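Local structure of transcriptional regulator, LacI family (Lactobacillus brevis, 3JY6) at the interface of chains A and B. The protein probably binds cis-regulatory DNA and regulates transcription as a member of the LacI family. Sequence-based numbering; all coordinates share one arbitrary frame. Chains: chain A/B, Transcriptional regulator, LacI family.

Contact 1: the interface of chains A and B. Residues chain A 23-24, 26-27; chain B 17-18, 44.
B:Ile17 pushes its side chain against helix 20-34 of chain A, into the groove between A:Thr23, A:Phe26 and A:Lys27. It sits on a loop and buries 49 Å², the most of any residue in this patch between two copies of a LacI-family regulator. The deposited pair is two-fold symmetric and may be the biological dimer. The CG1 branch of B:Ile17 lies between the backbone N and the carbonyl carbon (chi1 63°), and this turns the terminal methyl toward the helix. That methyl, CD1, is 3.5 Å from ring carbon CD2 of A:Phe26, and the two side chains cross at about a right angle. It also packs beside A:Thr23, with CD1 3.9 Å from the beta carbon CB. Further back, B:Ile17 CG1 is 4.0 Å from A:Lys27 CE, where the two side chains run past each other in opposite directions.

A:Lys27 crosses the interface with an extended chain that bends at its last torsion (chi4 -64°). Its ammonium NZ forms a salt bridge and hydrogen bond of 2.8 Å to carboxylate oxygen OD2 of B:Asp44, on the syn side. Replacing A:Lys27 with alanine is likely to leave the B:Asp44 carboxylate without its charged mate and to take packing from B:Ile17 and B:Asp18.

B:Asp18 buries 37 Å². Its CB lies 3.9 Å from A:Lys27 CE, and the two side chains cross at about a right angle. A:Glu24 also comes near it, but that carboxylate pairing is doubtful, since both groups would accept unless one carries a proton.

B:Asp44 is positioned from its own side. Its other oxygen, OD1, takes the backbone N of B:Ile17 at 2.8 Å, from above the carboxylate plane. Its CB rests 4.1 Å from A:Phe26 CE2.

Contact 2: the interface of chains A and B. Residues chain A 16-18, 44, 46; chain B 23, 26-27.
B:Lys27 enters a polar pocket built by A:Asn16, A:Asp18, A:Asp44 and A:Asn46. The protein belongs to the LacI family, and the contact joins the periplasmic-binding-protein-like parts of two copies. Helix 20-33 of chain B faces loops of chain A and the end of strand 39-44. LacI-type regulators commonly work as dimers, so this pairing may be the biological one.

Hydrogen bonds gather on the lysine ammonium. B:Lys27 NZ donates to the amide oxygen OD1 of A:Asn46 at 2.6 Å and to OD1 of A:Asn16 at 3.1 Å. Both amides are met from above the carbonyl plane. A:Asn16 OD1 also accepts the backbone N of A:Asp18, which reaches it from the opposite face at 2.9 Å. This second bond would hold the amide in place for the lysine. A:Asp44 is held through its other oxygen: OD1 accepts the backbone N of A:Ile17 and ties the loop to the strand, while OD2 faces the lysine.

Charge adds to this grip. B:Lys27 NZ makes a salt bridge that is also a hydrogen bond to A:Asp44 OD2 at 3.0 Å, on the syn side and 15° out of the carboxylate plane. A longer, looser salt bridge runs from B:Lys27 NZ to A:Asp18 OD2 at 3.7 Å. A:Asp44 above all would probably stabilise the charged form of the lysine, which has 96 Å² hidden by chain A. Its chain is extended up to a bend at the last torsion (chi4 -68°), which turns NZ among its acceptors.

Apolar packing lines the way in. A:Ile17 slides past B:Lys27, and A:Ile17 CG1 is 3.8 Å from B:Lys27 CE. The methyl CD1 of A:Ile17 is 3.6 Å from ring carbon CD2 of B:Phe26, and the two side chains cross at about a right angle. The same CD1 lies 3.9 Å from B:Thr23 CB.

Contact 1: the interface of chains A and B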
loop_
_atom_site.group_PDB
_atom_site.type_symbol
_atom_site.label_atom_id
_atom_site.label_comp_id
_atom_site.label_asym_id
_atom_site.label_seq_id
_atom_site.Cartn_x
_atom_site.Cartn_y
_atom_site.Cartn_z
ATOM N N THR A 23 -5.995 -1.109 -1.522
ATOM C CA THR A 23 -6.024 -1.618 -0.166
ATOM C C THR A 23 -7.057 -0.906 0.676
ATOM O O THR A 23 -7.664 -1.530 1.529
ATOM C CB THR A 23 -4.645 -1.526 0.497
ATOM O OG1 THR A 23 -4.144 -0.187 0.395
ATOM C CG2 THR A 23 -3.686 -2.489 -0.172
ATOM N N GLU A 24 -7.258 0.389 0.434
ATOM C CA GLU A 24 -8.259 1.160 1.185
ATOM C C GLU A 24 -9.625 0.712 0.705
ATOM O O GLU A 24 -10.563 0.585 1.492
ATOM C CB GLU A 24 -8.146 2.681 0.935
ATOM C CG GLU A 24 -7.183 3.410 1.845
ATOM C CD GLU A 24 -7.618 3.330 3.292
ATOM O OE1 GLU A 24 -8.651 3.937 3.642
ATOM O OE2 GLU A 24 -6.944 2.644 4.086
ATOM N N PHE A 26 -10.484 -2.109 -0.329
ATOM C CA PHE A 26 -10.736 -3.356 0.386
ATOM C C PHE A 26 -11.131 -3.148 1.848
ATOM O O PHE A 26 -11.989 -3.866 2.372
ATOM C CB PHE A 26 -9.519 -4.264 0.339
ATOM C CG PHE A 26 -9.765 -5.624 0.930
ATOM C CD1 PHE A 26 -10.634 -6.530 0.310
ATOM C CD2 PHE A 26 -9.122 -6.007 2.102
ATOM C CE1 PHE A 26 -10.857 -7.811 0.852
ATOM C CE2 PHE A 26 -9.336 -7.281 2.654
ATOM C CZ PHE A 26 -10.208 -8.189 2.023
ATOM N N LYS A 27 -10.480 -2.200 2.520
ATOM C CA LYS A 27 -10.825 -1.913 3.906
ATOM C C LYS A 27 -12.279 -1.453 3.988
ATOM O O LYS A 27 -12.988 -1.799 4.924
ATOM C CB LYS A 27 -9.913 -0.825 4.470
ATOM C CG LYS A 27 -8.562 -1.327 4.938
ATOM C CD LYS A 27 -7.757 -0.181 5.533
ATOM C CE LYS A 27 -6.352 -0.611 5.867
ATOM N NZ LYS A 27 -6.345 -1.654 6.921
ATOM N N ILE B 17 -2.864 -4.393 5.664
ATOM C CA ILE B 17 -2.683 -4.330 4.222
ATOM C C ILE B 17 -2.292 -2.954 3.731
ATOM O O ILE B 17 -2.011 -2.768 2.551
ATOM C CB ILE B 17 -3.957 -4.751 3.459
ATOM C CG1 ILE B 17 -5.099 -3.777 3.769
ATOM C CG2 ILE B 17 -4.342 -6.166 3.847
ATOM C CD1 ILE B 17 -6.340 -4.013 2.910
ATOM N N ASP B 18 -2.285 -1.975 4.617
ATOM C CA ASP B 18 -1.894 -0.646 4.200
ATOM C C ASP B 18 -0.368 -0.427 4.220
ATOM O O ASP B 18 0.123 0.604 3.769
ATOM C CB ASP B 18 -2.623 0.394 5.049
ATOM C CG ASP B 18 -3.310 1.432 4.199
ATOM O OD1 ASP B 18 -2.627 2.403 3.810
ATOM O OD2 ASP B 18 -4.520 1.279 3.900
ATOM N N ASP B 44 -6.919 -8.870 5.707
ATOM C CA ASP B 44 -6.449 -7.733 6.482
ATOM C C ASP B 44 -6.851 -7.858 7.949
ATOM O O ASP B 44 -8.026 -7.727 8.291
ATOM C CB ASP B 44 -7.019 -6.436 5.876
ATOM C CG ASP B 44 -6.522 -5.167 6.587
ATOM O OD1 ASP B 44 -5.320 -5.097 6.915
ATOM O OD2 ASP B 44 -7.331 -4.237 6.805
#

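Contact 2: the interface of chains A and B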
loop_
_atom_site.group_PDB
_atom_site.type_symbol
_atom_site.label_atom_id
_atom_site.label_comp_id
_atom_site.label_asym_id
_atom_site.label_seq_id
_atom_site.Cartn_x
_atom_site.Cartn_y
_atom_site.Cartn_z
ATOM N N ASN A 16 -4.089 -3.750 -8.653
ATOM C CA ASN A 16 -2.745 -3.970 -8.112
ATOM C C ASN A 16 -2.744 -3.596 -6.625
ATOM O O ASN A 16 -3.087 -2.471 -6.260
ATOM C CB ASN A 16 -1.735 -3.103 -8.867
ATOM C CG ASN A 16 -0.295 -3.475 -8.557
ATOM O OD1 ASN A 16 0.017 -3.973 -7.471
ATOM N ND2 ASN A 16 0.594 -3.216 -9.508
ATOM N N ILE A 17 -2.374 -4.529 -5.759
ATOM C CA ILE A 17 -2.380 -4.195 -4.349
ATOM C C ILE A 17 -1.343 -3.150 -3.937
ATOM O O ILE A 17 -1.396 -2.652 -2.817
ATOM C CB ILE A 17 -2.223 -5.447 -3.452
ATOM C CG1 ILE A 17 -0.964 -6.224 -3.829
ATOM C CG2 ILE A 17 -3.481 -6.305 -3.556
ATOM C CD1 ILE A 17 -0.664 -7.329 -2.856
ATOM N N ASP A 18 -0.409 -2.811 -4.824
ATOM C CA ASP A 18 0.583 -1.780 -4.493
ATOM C C ASP A 18 -0.082 -0.415 -4.437
ATOM O O ASP A 18 0.479 0.525 -3.883
ATOM C CB ASP A 18 1.697 -1.709 -5.531
ATOM C CG ASP A 18 2.605 -2.907 -5.490
ATOM O OD1 ASP A 18 2.989 -3.342 -4.373
ATOM O OD2 ASP A 18 2.952 -3.407 -6.585
ATOM N N ASP A 44 -5.143 -10.157 -5.988
ATOM C CA ASP A 44 -4.290 -9.193 -6.676
ATOM C C ASP A 44 -4.110 -9.545 -8.163
ATOM O O ASP A 44 -3.473 -10.533 -8.505
ATOM C CB ASP A 44 -2.937 -9.145 -5.942
ATOM C CG ASP A 44 -1.898 -8.293 -6.645
ATOM O OD1 ASP A 44 -2.247 -7.235 -7.217
ATOM O OD2 ASP A 44 -0.710 -8.687 -6.596
ATOM N N ASN A 46 -2.377 -7.960 -10.096
ATOM C CA ASN A 46 -0.971 -7.663 -10.366
ATOM C C ASN A 46 -0.751 -7.095 -11.772
ATOM O O ASN A 46 0.231 -7.403 -12.436
ATOM C CB ASN A 46 -0.160 -8.949 -10.156
ATOM C CG ASN A 46 1.329 -8.696 -9.971
ATOM O OD1 ASN A 46 1.753 -7.601 -9.584
ATOM N ND2 ASN A 46 2.132 -9.724 -10.222
ATOM N N THR B 23 1.997 -5.789 1.387
ATOM C CA THR B 23 1.547 -6.004 0.023
ATOM C C THR B 23 2.678 -6.621 -0.795
ATOM O O THR B 23 2.425 -7.439 -1.679
ATOM C CB THR B 23 1.070 -4.689 -0.632
ATOM O OG1 THR B 23 2.155 -3.758 -0.693
ATOM C CG2 THR B 23 -0.069 -4.074 0.171
ATOM N N PHE B 26 3.055 -10.271 0.217
ATOM C CA PHE B 26 2.032 -11.055 -0.463
ATOM C C PHE B 26 2.391 -11.342 -1.921
ATOM O O PHE B 26 2.126 -12.438 -2.426
ATOM C CB PHE B 26 0.667 -10.372 -0.409
ATOM C CG PHE B 26 -0.434 -11.191 -1.038
ATOM C CD1 PHE B 26 -0.856 -12.385 -0.453
ATOM C CD2 PHE B 26 -0.983 -10.817 -2.260
ATOM C CE1 PHE B 26 -1.808 -13.206 -1.083
ATOM C CE2 PHE B 26 -1.942 -11.634 -2.904
ATOM C CZ PHE B 26 -2.350 -12.828 -2.315
ATOM N N LYS B 27 2.979 -10.361 -2.602
ATOM C CA LYS B 27 3.367 -10.555 -3.994
ATOM C C LYS B 27 4.442 -11.643 -4.095
ATOM O O LYS B 27 4.538 -12.335 -5.109
ATOM C CB LYS B 27 3.862 -9.241 -4.607
ATOM C CG LYS B 27 2.730 -8.297 -4.988
ATOM C CD LYS B 27 3.250 -6.993 -5.563
ATOM C CE LYS B 27 2.108 -6.097 -6.027
ATOM N NZ LYS B 27 1.412 -6.674 -7.206
#

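Contact 1 and contact 2 are twins related by the two-fold axis of the deposited pair. Their C-alpha centres lie about 11 Å apart, so they are neighbouring parts of one interface. Each joins the first helix after strand 9-14 to B:Ile17, B:Asp18 and B:Asp44 in contact 1, and to A:Ile17, A:Asp18 and A:Asp44 in contact 2. Each chain offers its own Lys27 and receives that of its partner. The copies differ: A:Asp18 forms a salt bridge with B:Lys27, but the charged atoms of B:Asp18 and A:Lys27 do not touch. The structure alone does not prove that the pair forms in solution.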